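Local coordinates for protein sugar phosphate isomerase/epimerase (Parabacteroides distasonis, PDB 3L23) that probably acts as a sugar phosphate isomerase or epimerase, carrying a bound magnesium ion in a xylose isomerase-like TIM barrel, at residues A[162-165]-A[169-172]; A[215-220]-A[225-230]. One frame throughout, in Å; residues are numbered along the deposited sequence.

Contact 1 of 2, residues A[162-165]-A[169-172]; sequences FGYH and MEFN. With MG (magnesium ion), chain B.
E170 reaches back with its carboxylate to the phenol of Y164, and the nearest CA atoms of the two segments, those of H165 and E170, remain 9.9 Å apart, so side chains do the bridging. Followed outward from CB, the glutamate chain first meets the other segment at CG, which lies 4.0 Å from Y164 CE2. Its CG stands anti to the carbonyl carbon and the chain then bends at chi2 (82°), folding the carboxylate over toward the strand. Segment 162-165 is a strand of the parallel barrel, and the 3-10 turn 169-171 belongs to the loop that follows it. CD of E170 comes next, 3.6 Å from Y164 OH, and OE2 ends the path: it accepts the hydroxyl of Y164, OH to OE2 2.6 Å, through its anti lone pair, the one directed away from OE1. OE2 sits near the plane of the phenol, at the ring edge, while the carboxylate is turned 72° from that ring. The other oxygen, OE1, takes a weak hydrogen bond from the backbone N of H167, so both ends of the buried carboxylate have a partner. H165, next along the chain after Y164, binds the magnesium ion through NE2 at 2.2 Å; the other ring nitrogen, ND1, is hydrogen-bonded to the carbonyl O of P128, which fixes how the imidazole is turned toward the metal.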
# COMPACT_ATOMS: atom_id res chain seq x y z
N PHE A 162 -5.71 3.04 10.61
CA PHE A 162 -4.82 2.00 10.10
C PHE A 162 -5.28 1.53 8.72
O PHE A 162 -6.42 1.07 8.57
CB PHE A 162 -4.78 0.80 11.08
CG PHE A 162 -3.91 -0.33 10.62
CD1 PHE A 162 -2.54 -0.34 10.92
CD2 PHE A 162 -4.43 -1.36 9.89
CE1 PHE A 162 -1.74 -1.40 10.52
CE2 PHE A 162 -3.59 -2.42 9.46
CZ PHE A 162 -2.27 -2.41 9.78
N GLY A 163 -4.41 1.65 7.72
CA GLY A 163 -4.69 1.11 6.40
C GLY A 163 -3.89 -0.15 6.16
O GLY A 163 -2.74 -0.26 6.60
N TYR A 164 -4.47 -1.07 5.38
CA TYR A 164 -3.82 -2.34 5.05
C TYR A 164 -3.78 -2.59 3.55
O TYR A 164 -4.84 -2.57 2.89
CB TYR A 164 -4.54 -3.53 5.74
CG TYR A 164 -3.77 -4.83 5.55
CD1 TYR A 164 -2.65 -5.12 6.31
CD2 TYR A 164 -4.10 -5.71 4.51
CE1 TYR A 164 -1.91 -6.28 6.07
CE2 TYR A 164 -3.38 -6.85 4.28
CZ TYR A 164 -2.29 -7.11 5.07
OH TYR A 164 -1.55 -8.25 4.87
N HIS A 165 -2.57 -2.87 3.03
CA HIS A 165 -2.33 -3.20 1.61
C HIS A 165 -1.99 -4.67 1.48
O HIS A 165 -1.12 -5.23 2.17
CB HIS A 165 -1.21 -2.29 1.03
CG HIS A 165 -0.56 -2.80 -0.23
ND1 HIS A 165 0.32 -3.87 -0.22
CD2 HIS A 165 -0.60 -2.37 -1.52
CE1 HIS A 165 0.78 -4.08 -1.44
NE2 HIS A 165 0.23 -3.19 -2.25
N MSE A 169 -0.93 -13.43 -0.77
CA MSE A 169 -0.93 -14.40 0.32
C MSE A 169 -2.20 -14.33 1.15
O MSE A 169 -2.57 -15.30 1.80
CB MSE A 169 0.27 -14.20 1.29
CG MSE A 169 1.67 -14.34 0.70
SE MSE A 169 2.22 -12.59 -0.12
CE MSE A 169 1.40 -11.43 1.12
N GLU A 170 -2.82 -13.16 1.17
CA GLU A 170 -4.07 -12.95 1.93
C GLU A 170 -5.21 -13.79 1.35
O GLU A 170 -6.25 -13.97 1.98
CB GLU A 170 -4.45 -11.47 1.95
CG GLU A 170 -3.49 -10.55 2.69
CD GLU A 170 -2.27 -10.11 1.92
OE1 GLU A 170 -2.00 -10.58 0.79
OE2 GLU A 170 -1.61 -9.18 2.44
N PHE A 171 -5.05 -14.27 0.12
CA PHE A 171 -6.09 -15.13 -0.46
C PHE A 171 -5.83 -16.60 -0.26
O PHE A 171 -6.63 -17.43 -0.68
CB PHE A 171 -6.34 -14.71 -1.92
CG PHE A 171 -6.78 -13.31 -2.01
CD1 PHE A 171 -8.07 -12.95 -1.66
CD2 PHE A 171 -5.87 -12.29 -2.30
CE1 PHE A 171 -8.44 -11.62 -1.65
CE2 PHE A 171 -6.24 -11.00 -2.33
CZ PHE A 171 -7.52 -10.64 -1.99
N ASN A 172 -4.72 -16.95 0.39
CA ASN A 172 -4.55 -18.30 0.88
C ASN A 172 -5.65 -18.60 1.93
O ASN A 172 -6.10 -17.72 2.64
CB ASN A 172 -3.21 -18.49 1.58
CG ASN A 172 -2.01 -18.45 0.64
OD1 ASN A 172 -2.11 -18.72 -0.55
ND2 ASN A 172 -0.87 -18.14 1.20
MG MG B . 0.94 -2.74 -4.33
O HOH W 1 2.09 -4.53 -4.25
O HOH W 2 2.80 -2.04 -3.06

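Contact 2 of 2, residues A[215-220]-A[225-230]; sequences MDVYWT and NDPVEY. With MG (magnesium ion), chain B.
The backbones of T220 and N225 come together where N225 N donates to T220 O (3.1 Å, N-H...O angle 154°), and the first turn of helix 227-233 lies beside the end of strand 211-216, with the CA atoms of V217 and P227 5.6 Å apart. P227 packs on the strand end and the start of helix 217-222: its CB lies 3.8 Å from SE of M215, a selenomethionine, and 4.0 Å from V217 CG1, both side chains crossing the proline at about a right angle. The bend at chi3 (-85°) of M215 turns its terminal methyl CE onto Y230, 3.5 Å from CB. T220 works on two sides. Its methyl CG2 packs against the proline, 4.0 Å from CD, whereas OG1 donates to D216 O at 2.8 Å, the same carbonyl that accepts T220 N. With an alanine at T220, the hydroxyl bond to D216 O and the methyl contact with P227 would both be gone, probably opening a gap beside the proline and giving N166, whose ND2 also bonds OG1, one partner fewer. D216 divides its carboxylate: OD1 caps the helix by accepting W219 N from above the carboxylate plane (173° at the hydrogen), while OD2 binds magnesium at 2.0 Å. A metal ligand at the C-terminal end of a parallel strand, doubling as N-cap of the next helix, fits the usual location of TIM-barrel active sites.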
# COMPACT_ATOMS: atom_id res chain seq x y z
N MSE A 215 -6.65 -1.69 -1.64
CA MSE A 215 -6.66 -2.94 -2.40
C MSE A 215 -5.70 -2.81 -3.59
O MSE A 215 -5.81 -1.88 -4.40
CB MSE A 215 -8.06 -3.28 -2.91
CG MSE A 215 -8.06 -4.43 -3.92
SE MSE A 215 -9.76 -5.28 -4.09
CE MSE A 215 -9.61 -6.48 -2.64
N ASP A 216 -4.75 -3.73 -3.68
CA ASP A 216 -3.86 -3.79 -4.84
C ASP A 216 -4.56 -4.67 -5.85
O ASP A 216 -4.69 -5.89 -5.66
CB ASP A 216 -2.49 -4.30 -4.46
CG ASP A 216 -1.51 -4.27 -5.61
OD1 ASP A 216 -1.83 -4.84 -6.65
OD2 ASP A 216 -0.39 -3.76 -5.40
N VAL A 217 -4.98 -4.05 -6.95
CA VAL A 217 -5.83 -4.79 -7.89
C VAL A 217 -5.08 -5.94 -8.56
O VAL A 217 -5.70 -6.96 -8.88
CB VAL A 217 -6.52 -3.85 -8.93
CG1 VAL A 217 -7.41 -2.86 -8.22
CG2 VAL A 217 -5.51 -3.12 -9.84
N TYR A 218 -3.78 -5.76 -8.87
CA TYR A 218 -3.00 -6.80 -9.52
C TYR A 218 -2.82 -8.01 -8.58
O TYR A 218 -3.02 -9.18 -8.98
CB TYR A 218 -1.62 -6.29 -9.90
CG TYR A 218 -0.64 -7.35 -10.38
CD1 TYR A 218 -0.68 -7.88 -11.67
CD2 TYR A 218 0.36 -7.86 -9.52
CE1 TYR A 218 0.24 -8.81 -12.10
CE2 TYR A 218 1.25 -8.76 -9.94
CZ TYR A 218 1.21 -9.27 -11.23
OH TYR A 218 2.09 -10.19 -11.68
N TRP A 219 -2.40 -7.73 -7.35
CA TRP A 219 -2.14 -8.84 -6.45
C TRP A 219 -3.43 -9.56 -6.07
O TRP A 219 -3.40 -10.73 -5.73
CB TRP A 219 -1.33 -8.41 -5.22
CG TRP A 219 0.10 -8.19 -5.60
CD1 TRP A 219 0.72 -7.00 -5.74
CD2 TRP A 219 1.07 -9.19 -5.94
NE1 TRP A 219 2.00 -7.19 -6.15
CE2 TRP A 219 2.26 -8.53 -6.25
CE3 TRP A 219 1.04 -10.58 -5.98
CZ2 TRP A 219 3.41 -9.20 -6.63
CZ3 TRP A 219 2.19 -11.27 -6.33
CH2 TRP A 219 3.36 -10.57 -6.69
N THR A 220 -4.56 -8.88 -6.12
CA THR A 220 -5.89 -9.52 -5.93
C THR A 220 -6.15 -10.55 -7.02
O THR A 220 -6.48 -11.73 -6.74
CB THR A 220 -7.04 -8.46 -5.82
OG1 THR A 220 -6.71 -7.55 -4.77
CG2 THR A 220 -8.39 -9.14 -5.50
N ASN A 225 -8.68 -13.88 -7.15
CA ASN A 225 -9.89 -13.13 -6.76
C ASN A 225 -10.12 -11.90 -7.64
O ASN A 225 -9.22 -11.40 -8.32
CB ASN A 225 -9.86 -12.72 -5.28
CG ASN A 225 -10.21 -13.85 -4.37
OD1 ASN A 225 -11.35 -13.90 -3.90
ND2 ASN A 225 -9.29 -14.82 -4.17
N ASP A 226 -11.35 -11.39 -7.61
CA ASP A 226 -11.76 -10.26 -8.48
C ASP A 226 -11.86 -8.98 -7.69
O ASP A 226 -12.75 -8.88 -6.86
CB ASP A 226 -13.13 -10.58 -9.06
CG ASP A 226 -13.66 -9.49 -9.98
OD1 ASP A 226 -12.90 -8.57 -10.38
OD2 ASP A 226 -14.88 -9.57 -10.29
N PRO A 227 -11.01 -7.98 -8.00
CA PRO A 227 -11.07 -6.74 -7.26
C PRO A 227 -12.38 -5.99 -7.48
O PRO A 227 -12.82 -5.27 -6.59
CB PRO A 227 -9.89 -5.94 -7.80
CG PRO A 227 -9.61 -6.48 -9.12
CD PRO A 227 -9.95 -7.95 -9.02
N VAL A 228 -13.02 -6.19 -8.62
CA VAL A 228 -14.31 -5.53 -8.84
C VAL A 228 -15.39 -6.09 -7.91
O VAL A 228 -16.14 -5.34 -7.31
CB VAL A 228 -14.69 -5.61 -10.32
CG1 VAL A 228 -16.14 -5.21 -10.55
CG2 VAL A 228 -13.71 -4.71 -11.14
N GLU A 229 -15.46 -7.41 -7.80
CA GLU A 229 -16.36 -8.05 -6.83
C GLU A 229 -16.10 -7.60 -5.40
O GLU A 229 -17.05 -7.39 -4.63
CB GLU A 229 -16.23 -9.58 -6.90
CG GLU A 229 -17.10 -10.33 -5.91
CD GLU A 229 -16.86 -11.87 -5.87
OE1 GLU A 229 -15.84 -12.37 -6.43
OE2 GLU A 229 -17.73 -12.54 -5.27
N TYR A 230 -14.83 -7.50 -5.01
CA TYR A 230 -14.47 -7.03 -3.66
C TYR A 230 -14.96 -5.60 -3.41
O TYR A 230 -15.53 -5.29 -2.35
CB TYR A 230 -12.96 -7.17 -3.37
CG TYR A 230 -12.69 -8.46 -2.66
CD1 TYR A 230 -12.91 -8.59 -1.30
CD2 TYR A 230 -12.28 -9.60 -3.37
CE1 TYR A 230 -12.71 -9.83 -0.65
CE2 TYR A 230 -12.11 -10.79 -2.75
CZ TYR A 230 -12.34 -10.91 -1.39
OH TYR A 230 -12.16 -12.16 -0.80
MG MG B . 0.94 -2.74 -4.33
O HOH W 1 2.09 -4.53 -4.25
O HOH W 2 2.80 -2.04 -3.06

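How the contacts relate
Contacts 1 and 2, with centres 11 Å apart, each have one segment reaching a strand of the barrel sheet, 162-165 and 211-216, which are parallel neighbours, and they converge on one magnesium ion. Their metal-binding atoms, H165 NE2 and D216 OD2, approach to 3.3 Å as co-ligands; H242, E275 and two waters are further ligands. Farther from the metal, the ring of F171 from contact 1 packs on contact 2, its CD1 3.4 Å from N225 ND2 and its CE2 3.9 Å from T220 CA. N166, in the loop between 162-165 and 169-172, also bonds to contact 2: its OD1 accepts from D216 N and its ND2 donates to T220 OG1.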